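Local coordinates for oxysterol-binding protein homolog 1 (Saccharomyces cerevisiae, PDB 5H28) that carries sterols and other lipids between membranes without vesicles, and is targeted to the nucleus-vacuole junction by the ankyrin-repeat region modelled here, at residues 8-13 / 45-50; 230-235 / 246-251. All coordinates share one frame; numbering follows the deposited sequence.

Interaction 1 (8-13 / 45-50)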
ATOM      1  N   LYS A   8      -1.059   0.446  32.976  1.00  9.79           N
ATOM      2  CA  LYS A   8      -2.216  -0.431  33.119  1.00 10.09           C
ATOM      3  C   LYS A   8      -2.322  -1.381  31.930  1.00  9.17           C
ATOM      4  O   LYS A   8      -2.531  -2.584  32.091  1.00  8.95           O
ATOM      5  CB  LYS A   8      -3.493   0.413  33.208  1.00 11.34           C
ATOM      6  CG  LYS A   8      -4.782  -0.385  33.306  1.00 13.65           C
ATOM      7  CD  LYS A   8      -6.004   0.498  33.058  1.00 14.87           C
ATOM      8  CE  LYS A   8      -6.112   1.626  34.067  1.00 15.31           C
ATOM      9  NZ  LYS A   8      -6.353   1.114  35.443  1.00 17.36           N
ATOM     10  N   LEU A   9      -2.176  -0.830  30.731  1.00  8.44           N
ATOM     11  CA  LEU A   9      -2.271  -1.631  29.521  1.00  8.86           C
ATOM     12  C   LEU A   9      -1.134  -2.639  29.421  1.00  9.01           C
ATOM     13  O   LEU A   9      -1.358  -3.809  29.096  1.00  8.71           O
ATOM     14  CB  LEU A   9      -2.280  -0.720  28.291  1.00  8.73           C
ATOM     15  CG  LEU A   9      -2.329  -1.421  26.931  1.00  9.11           C
ATOM     16  CD1 LEU A   9      -3.540  -2.334  26.876  1.00  9.61           C
ATOM     17  CD2 LEU A   9      -2.387  -0.383  25.814  1.00 10.33           C
ATOM     18  N   LEU A  10       0.088  -2.192  29.699  1.00  8.18           N
ATOM     19  CA  LEU A  10       1.237  -3.084  29.638  1.00  8.34           C
ATOM     20  C   LEU A  10       1.096  -4.233  30.633  1.00  8.05           C
ATOM     21  O   LEU A  10       1.484  -5.363  30.340  1.00  8.26           O
ATOM     22  CB  LEU A  10       2.528  -2.305  29.913  1.00 10.65           C
ATOM     23  CG  LEU A  10       3.044  -1.481  28.733  1.00 11.85           C
ATOM     24  CD1 LEU A  10       4.109  -0.501  29.209  1.00 14.23           C
ATOM     25  CD2 LEU A  10       3.603  -2.410  27.668  1.00 12.45           C
ATOM     26  N   ASP A  11       0.524  -3.950  31.801  1.00  8.21           N
ATOM     27  CA  ASP A  11       0.351  -4.975  32.825  1.00  9.19           C
ATOM     28  C   ASP A  11      -0.586  -6.068  32.327  1.00  9.16           C
ATOM     29  O   ASP A  11      -0.315  -7.260  32.494  1.00 10.45           O
ATOM     30  CB  ASP A  11      -0.203  -4.344  34.108  1.00 10.18           C
ATOM     31  CG  ASP A  11      -0.132  -5.282  35.301  1.00 13.64           C
ATOM     32  OD1 ASP A  11       0.964  -5.803  35.595  1.00 17.28           O
ATOM     33  OD2 ASP A  11      -1.172  -5.494  35.954  1.00 14.19           O
ATOM     34  N   ALA A  12      -1.687  -5.659  31.706  1.00  8.25           N
ATOM     35  CA  ALA A  12      -2.655  -6.611  31.176  1.00  8.46           C
ATOM     36  C   ALA A  12      -2.058  -7.404  30.011  1.00  8.49           C
ATOM     37  O   ALA A  12      -2.273  -8.613  29.892  1.00  9.47           O
ATOM     38  CB  ALA A  12      -3.916  -5.876  30.724  1.00  8.44           C
ATOM     39  N   LEU A  13      -1.305  -6.726  29.153  1.00  8.02           N
ATOM     40  CA  LEU A  13      -0.701  -7.397  28.011  1.00  7.50           C
ATOM     41  C   LEU A  13       0.324  -8.438  28.442  1.00  8.87           C
ATOM     42  O   LEU A  13       0.380  -9.529  27.866  1.00  9.70           O
ATOM     43  CB  LEU A  13      -0.062  -6.368  27.070  1.00  8.32           C
ATOM     44  CG  LEU A  13      -1.051  -5.456  26.328  1.00  7.14           C
ATOM     45  CD1 LEU A  13      -0.300  -4.337  25.631  1.00  7.09           C
ATOM     46  CD2 LEU A  13      -1.853  -6.261  25.313  1.00  8.22           C
ATOM     47  N   LEU A  45      -1.121  -1.934  19.826  1.00  5.23           N
ATOM     48  CA  LEU A  45      -0.495  -2.984  19.034  1.00  6.23           C
ATOM     49  C   LEU A  45       1.028  -2.931  19.178  1.00  5.48           C
ATOM     50  O   LEU A  45       1.684  -3.974  19.196  1.00  6.29           O
ATOM     51  CB  LEU A  45      -0.908  -2.879  17.562  1.00  7.66           C
ATOM     52  CG  LEU A  45      -0.449  -4.039  16.672  1.00  8.37           C
ATOM     53  CD1 LEU A  45      -0.901  -5.367  17.269  1.00  9.60           C
ATOM     54  CD2 LEU A  45      -1.023  -3.858  15.272  1.00  9.61           C
ATOM     55  N   HIS A  46       1.588  -1.726  19.286  1.00  6.10           N
ATOM     56  CA  HIS A  46       3.031  -1.587  19.475  1.00  6.25           C
ATOM     57  C   HIS A  46       3.414  -2.264  20.785  1.00  6.28           C
ATOM     58  O   HIS A  46       4.352  -3.060  20.842  1.00  6.72           O
ATOM     59  CB  HIS A  46       3.444  -0.113  19.581  1.00  6.54           C
ATOM     60  CG  HIS A  46       3.535   0.599  18.269  1.00  6.61           C
ATOM     61  ND1 HIS A  46       2.426   0.963  17.535  1.00  6.76           N
ATOM     62  CD2 HIS A  46       4.608   1.045  17.574  1.00  7.53           C
ATOM     63  CE1 HIS A  46       2.814   1.603  16.447  1.00  5.85           C
ATOM     64  NE2 HIS A  46       4.134   1.667  16.446  1.00  6.20           N
ATOM     65  N   TYR A  47       2.687  -1.931  21.844  1.00  6.21           N
ATOM     66  CA  TYR A  47       2.982  -2.499  23.149  1.00  4.88           C
ATOM     67  C   TYR A  47       2.758  -4.002  23.194  1.00  5.66           C
ATOM     68  O   TYR A  47       3.492  -4.719  23.868  1.00  7.20           O
ATOM     69  CB  TYR A  47       2.154  -1.800  24.234  1.00  6.19           C
ATOM     70  CG  TYR A  47       2.500  -0.334  24.393  1.00  8.20           C
ATOM     71  CD1 TYR A  47       3.827   0.079  24.483  1.00  8.60           C
ATOM     72  CD2 TYR A  47       1.504   0.638  24.447  1.00 10.73           C
ATOM     73  CE1 TYR A  47       4.157   1.425  24.620  1.00  9.59           C
ATOM     74  CE2 TYR A  47       1.824   1.992  24.584  1.00 10.48           C
ATOM     75  CZ  TYR A  47       3.152   2.373  24.669  1.00 10.49           C
ATOM     76  OH  TYR A  47       3.483   3.704  24.799  1.00 13.55           O
ATOM     77  N   ALA A  48       1.753  -4.485  22.473  1.00  5.41           N
ATOM     78  CA  ALA A  48       1.477  -5.914  22.456  1.00  5.63           C
ATOM     79  C   ALA A  48       2.614  -6.654  21.769  1.00  5.52           C
ATOM     80  O   ALA A  48       3.018  -7.725  22.212  1.00  5.90           O
ATOM     81  CB  ALA A  48       0.167  -6.188  21.745  1.00  6.31           C
ATOM     82  N   VAL A  49       3.128  -6.086  20.682  1.00  6.03           N
ATOM     83  CA  VAL A  49       4.234  -6.711  19.967  1.00  7.54           C
ATOM     84  C   VAL A  49       5.452  -6.817  20.886  1.00  8.01           C
ATOM     85  O   VAL A  49       6.246  -7.752  20.777  1.00 10.01           O
ATOM     86  CB  VAL A  49       4.610  -5.900  18.702  1.00  8.77           C
ATOM     87  CG1 VAL A  49       5.950  -6.369  18.144  1.00 12.02           C
ATOM     88  CG2 VAL A  49       3.526  -6.060  17.656  1.00 11.01           C
ATOM     89  N   GLN A  50       5.586  -5.874  21.809  1.00  8.21           N
ATOM     90  CA  GLN A  50       6.723  -5.889  22.714  1.00  7.88           C
ATOM     91  C   GLN A  50       6.621  -6.848  23.893  1.00  9.33           C
ATOM     92  O   GLN A  50       7.635  -7.384  24.337  1.00 10.68           O
ATOM     93  CB  GLN A  50       6.988  -4.481  23.256  1.00  9.91           C
ATOM     94  CG  GLN A  50       7.393  -3.478  22.199  1.00 11.94           C
ATOM     95  CD  GLN A  50       7.909  -2.187  22.796  1.00 14.25           C
ATOM     96  OE1 GLN A  50       7.223  -1.531  23.580  1.00 17.44           O
ATOM     97  NE2 GLN A  50       9.127  -1.813  22.422  1.00 14.06           N
TER

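Interaction 2 (230-235 / 246-251)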
ATOM      1  N   ASN A 230      -0.699  12.175 -40.247  1.00 29.59           N
ATOM      2  CA  ASN A 230      -0.365  13.587 -40.426  1.00 28.85           C
ATOM      3  C   ASN A 230      -1.258  14.628 -39.746  1.00 26.33           C
ATOM      4  O   ASN A 230      -0.773  15.483 -39.005  1.00 26.62           O
ATOM      5  CB  ASN A 230      -0.311  13.910 -41.925  1.00 31.34           C
ATOM      6  CG  ASN A 230       0.674  13.035 -42.681  1.00 34.52           C
ATOM      7  OD1 ASN A 230       0.791  13.131 -43.905  1.00 37.18           O
ATOM      8  ND2 ASN A 230       1.388  12.181 -41.959  1.00 35.61           N
ATOM      9  N   GLU A 231      -2.556  14.552 -40.009  1.00 23.49           N
ATOM     10  CA  GLU A 231      -3.527  15.511 -39.487  1.00 19.86           C
ATOM     11  C   GLU A 231      -3.535  15.768 -37.976  1.00 20.33           C
ATOM     12  O   GLU A 231      -3.220  14.886 -37.176  1.00 21.60           O
ATOM     13  CB  GLU A 231      -4.925  15.108 -39.958  1.00 18.69           C
ATOM     14  CG  GLU A 231      -4.980  14.710 -41.437  1.00 16.63           C
ATOM     15  CD  GLU A 231      -4.198  15.654 -42.347  1.00 16.65           C
ATOM     16  OE1 GLU A 231      -4.322  16.883 -42.180  1.00 16.06           O
ATOM     17  OE2 GLU A 231      -3.464  15.165 -43.235  1.00 16.87           O
ATOM     18  N   ASN A 232      -3.909  16.992 -37.602  1.00 19.74           N
ATOM     19  CA  ASN A 232      -3.965  17.406 -36.198  1.00 20.56           C
ATOM     20  C   ASN A 232      -5.371  17.798 -35.747  1.00 19.35           C
ATOM     21  O   ASN A 232      -5.577  18.161 -34.591  1.00 20.17           O
ATOM     22  CB  ASN A 232      -3.030  18.594 -35.954  1.00 24.29           C
ATOM     23  CG  ASN A 232      -1.578  18.265 -36.230  1.00 26.77           C
ATOM     24  OD1 ASN A 232      -1.027  17.313 -35.674  1.00 29.51           O
ATOM     25  ND2 ASN A 232      -0.944  19.057 -37.088  1.00 29.42           N
ATOM     26  N   ASP A 233      -6.333  17.729 -36.660  1.00 16.08           N
ATOM     27  CA  ASP A 233      -7.716  18.085 -36.356  1.00 15.99           C
ATOM     28  C   ASP A 233      -8.664  16.964 -36.769  1.00 14.94           C
ATOM     29  O   ASP A 233      -8.569  16.443 -37.878  1.00 13.94           O
ATOM     30  CB  ASP A 233      -8.067  19.397 -37.070  1.00 16.50           C
ATOM     31  CG  ASP A 233      -9.561  19.632 -37.191  1.00 19.86           C
ATOM     32  OD1 ASP A 233     -10.290  19.449 -36.200  1.00 18.29           O
ATOM     33  OD2 ASP A 233     -10.005  20.019 -38.292  1.00 25.56           O
ATOM     34  N   THR A 234      -9.576  16.593 -35.872  1.00 11.66           N
ATOM     35  CA  THR A 234     -10.525  15.520 -36.151  1.00 11.75           C
ATOM     36  C   THR A 234     -11.582  15.864 -37.200  1.00 11.40           C
ATOM     37  O   THR A 234     -12.174  14.966 -37.798  1.00 12.52           O
ATOM     38  CB  THR A 234     -11.247  15.057 -34.859  1.00 10.65           C
ATOM     39  OG1 THR A 234     -11.938  16.163 -34.265  1.00 11.89           O
ATOM     40  CG2 THR A 234     -10.244  14.492 -33.863  1.00 11.74           C
ATOM     41  N   ALA A 235     -11.819  17.152 -37.432  1.00 10.76           N
ATOM     42  CA  ALA A 235     -12.822  17.571 -38.415  1.00 11.14           C
ATOM     43  C   ALA A 235     -12.540  17.008 -39.809  1.00 11.98           C
ATOM     44  O   ALA A 235     -11.485  17.257 -40.388  1.00 12.80           O
ATOM     45  CB  ALA A 235     -12.895  19.094 -38.472  1.00 13.04           C
ATOM     46  N   LEU A 246      -5.623  10.421 -29.638  1.00 11.51           N
ATOM     47  CA  LEU A 246      -4.550   9.818 -28.862  1.00 11.05           C
ATOM     48  C   LEU A 246      -3.268  10.653 -28.927  1.00 11.30           C
ATOM     49  O   LEU A 246      -2.587  10.846 -27.916  1.00 11.76           O
ATOM     50  CB  LEU A 246      -4.294   8.399 -29.373  1.00 13.79           C
ATOM     51  CG  LEU A 246      -3.435   7.483 -28.505  1.00 16.28           C
ATOM     52  CD1 LEU A 246      -3.990   7.445 -27.090  1.00 16.74           C
ATOM     53  CD2 LEU A 246      -3.416   6.087 -29.110  1.00 17.75           C
ATOM     54  N   LYS A 247      -2.941  11.145 -30.117  1.00 10.34           N
ATOM     55  CA  LYS A 247      -1.749  11.966 -30.295  1.00 10.59           C
ATOM     56  C   LYS A 247      -1.895  13.254 -29.491  1.00 12.18           C
ATOM     57  O   LYS A 247      -0.972  13.663 -28.782  1.00 12.15           O
ATOM     58  CB  LYS A 247      -1.551  12.293 -31.778  1.00 12.98           C
ATOM     59  CG  LYS A 247      -0.309  13.117 -32.080  1.00 17.82           C
ATOM     60  CD  LYS A 247      -0.141  13.324 -33.576  1.00 22.38           C
ATOM     61  CE  LYS A 247       1.132  14.093 -33.895  1.00 25.48           C
ATOM     62  NZ  LYS A 247       1.326  14.270 -35.362  1.00 27.31           N
ATOM     63  N   LYS A 248      -3.060  13.887 -29.597  1.00 12.67           N
ATOM     64  CA  LYS A 248      -3.327  15.124 -28.873  1.00 13.79           C
ATOM     65  C   LYS A 248      -3.256  14.909 -27.363  1.00 12.97           C
ATOM     66  O   LYS A 248      -2.727  15.750 -26.636  1.00 12.66           O
ATOM     67  CB  LYS A 248      -4.705  15.670 -29.258  1.00 16.49           C
ATOM     68  CG  LYS A 248      -4.783  16.181 -30.687  1.00 21.39           C
ATOM     69  CD  LYS A 248      -3.898  17.406 -30.866  1.00 25.36           C
ATOM     70  CE  LYS A 248      -3.868  17.875 -32.308  1.00 27.31           C
ATOM     71  NZ  LYS A 248      -3.248  16.865 -33.208  1.00 30.66           N
ATOM     72  N   LEU A 249      -3.794  13.786 -26.898  1.00 11.86           N
ATOM     73  CA  LEU A 249      -3.782  13.458 -25.474  1.00 12.01           C
ATOM     74  C   LEU A 249      -2.357  13.339 -24.947  1.00 11.39           C
ATOM     75  O   LEU A 249      -2.007  13.921 -23.920  1.00 11.97           O
ATOM     76  CB  LEU A 249      -4.518  12.136 -25.227  1.00 11.60           C
ATOM     77  CG  LEU A 249      -4.329  11.517 -23.837  1.00 11.14           C
ATOM     78  CD1 LEU A 249      -4.932  12.424 -22.776  1.00 14.57           C
ATOM     79  CD2 LEU A 249      -4.979  10.145 -23.797  1.00 11.93           C
ATOM     80  N   LEU A 250      -1.531  12.581 -25.654  1.00 11.19           N
ATOM     81  CA  LEU A 250      -0.154  12.389 -25.231  1.00 10.67           C
ATOM     82  C   LEU A 250       0.682  13.662 -25.339  1.00 11.56           C
ATOM     83  O   LEU A 250       1.585  13.882 -24.532  1.00 10.96           O
ATOM     84  CB  LEU A 250       0.478  11.246 -26.027  1.00  9.86           C
ATOM     85  CG  LEU A 250      -0.188   9.899 -25.729  1.00 10.97           C
ATOM     86  CD1 LEU A 250       0.303   8.844 -26.700  1.00  9.53           C
ATOM     87  CD2 LEU A 250       0.112   9.489 -24.290  1.00 12.04           C
ATOM     88  N   GLU A 251       0.388  14.506 -26.325  1.00 11.80           N
ATOM     89  CA  GLU A 251       1.131  15.755 -26.471  1.00 12.02           C
ATOM     90  C   GLU A 251       0.810  16.671 -25.298  1.00 12.15           C
ATOM     91  O   GLU A 251       1.699  17.312 -24.733  1.00 12.36           O
ATOM     92  CB  GLU A 251       0.785  16.431 -27.802  1.00 12.67           C
ATOM     93  CG  GLU A 251       1.423  15.741 -28.998  1.00 15.37           C
ATOM     94  CD  GLU A 251       0.962  16.292 -30.333  1.00 18.57           C
ATOM     95  OE1 GLU A 251       1.550  15.898 -31.363  1.00 21.22           O
ATOM     96  OE2 GLU A 251       0.014  17.108 -30.358  1.00 19.92           O
TER

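Interaction 1 (8-13 / 45-50)
Leu-10 and Leu-13 close from helix 2-15 on the CB of Tyr-47, at the heart of a contact that apolar side chains make with helix 44-51. Leu-10 CD2 and Leu-13 CD1 each lie 3.8 Å from Tyr-47 CB. Beyond CB, the same Leu-10 methyl reaches the root of the ring, 4.0 Å from Tyr-47 CG, which stands anti to its own carbonyl carbon (chi1 -64°) where the methyl meets it obliquely. Leu-13 packs against backbone as well: its CD1 sits 3.8 Å from Ala-48 N, while CD2 touches Ala-48 CB at 4.1 Å. The main chains come close here, Leu-13 CA 6.1 Å from Ala-48 CA, consistent with the small alanine side chain. This tight end is buried, and helix 54-64 completes it with Val-56 against Leu-13 and with Ile-57 and Ile-60 against Ala-48.

Toward the ring the packing is looser. Leu-9 gives one methyl contact, CD2 to Tyr-47 CD2 at 4.2 Å, and also rests on Leu-21 of helix 18-28. Tyr-47 is partly exposed, whereas the other four touching residues are buried. The two helix segments run in broadly the same direction, 41° apart, with axes 9.7 Å from each other. No hydrogen bond crosses between them, so shape fit and burial of hydrocarbon probably account for how these two segments, the second in the first predicted ankyrin repeat, hold together.

Interaction 2 (230-235 / 246-251)
Asn-232 and Lys-248 make the main contact between the loop 230-235 and helix 241-256, their side chains crossing at about a right angle. The polar part is slight. Lys-248 NZ gives a weak hydrogen bond to Asn-232 OD1 at 3.3 Å, and Lys-248 NZ is also 3.0 Å from the main-chain Asn-232 O. The lysine chain bends at chi2 (-66°) and again at chi4, the last turn placing NZ beside the asparagine, although the exact position of the lysine tip is doubtful. Lys-247, extended beyond CG, comes less near: its NZ remains 3.9 Å from Asn-232 OD1. Two ammonium groups thus approach one amide oxygen, which would probably polarise it. An alanine in place of Lys-248 would probably cost Asn-232 OD1 its weak bond and let this part of the loop move more freely.

Among apolar contacts nearby, Glu-231 and Thr-234 lean on Ile-244 of the same helix, whereas Leu-246 and Leu-250 pack on Val-194 and Val-226. All six loop residues also touch a crystal neighbour, so the lattice may influence their conformation.

Within the loop, Ala-235 N donates a nearly straight bond (170°) to Asp-233 OD1, 3.0 Å away, approaching from above the carboxylate plane. That bond to the amide two residues on defines an Asx turn, here in the exposed loop that leads toward helix 241-256.

In the fold
The two contacts stand at far ends of an elongated chain built of helices and loops, without strands, on opposite sides of its centre. Their own centres are 62 Å apart and their nearest atoms about 41 Å, so they neither touch nor share a helix. They follow in series: interaction 1 closes within the first 50 residues, joining helices 2-15 and 44-51, and interaction 2 opens only at residue 230, in the loop before helix 241-256. Between them in sequence lie the second and third predicted ankyrin repeats and the long helix 130-156. Each contact thus belongs to its own end of the region that targets the protein through NVJ1; interaction 1 is largely buried and interaction 2 lies at the surface.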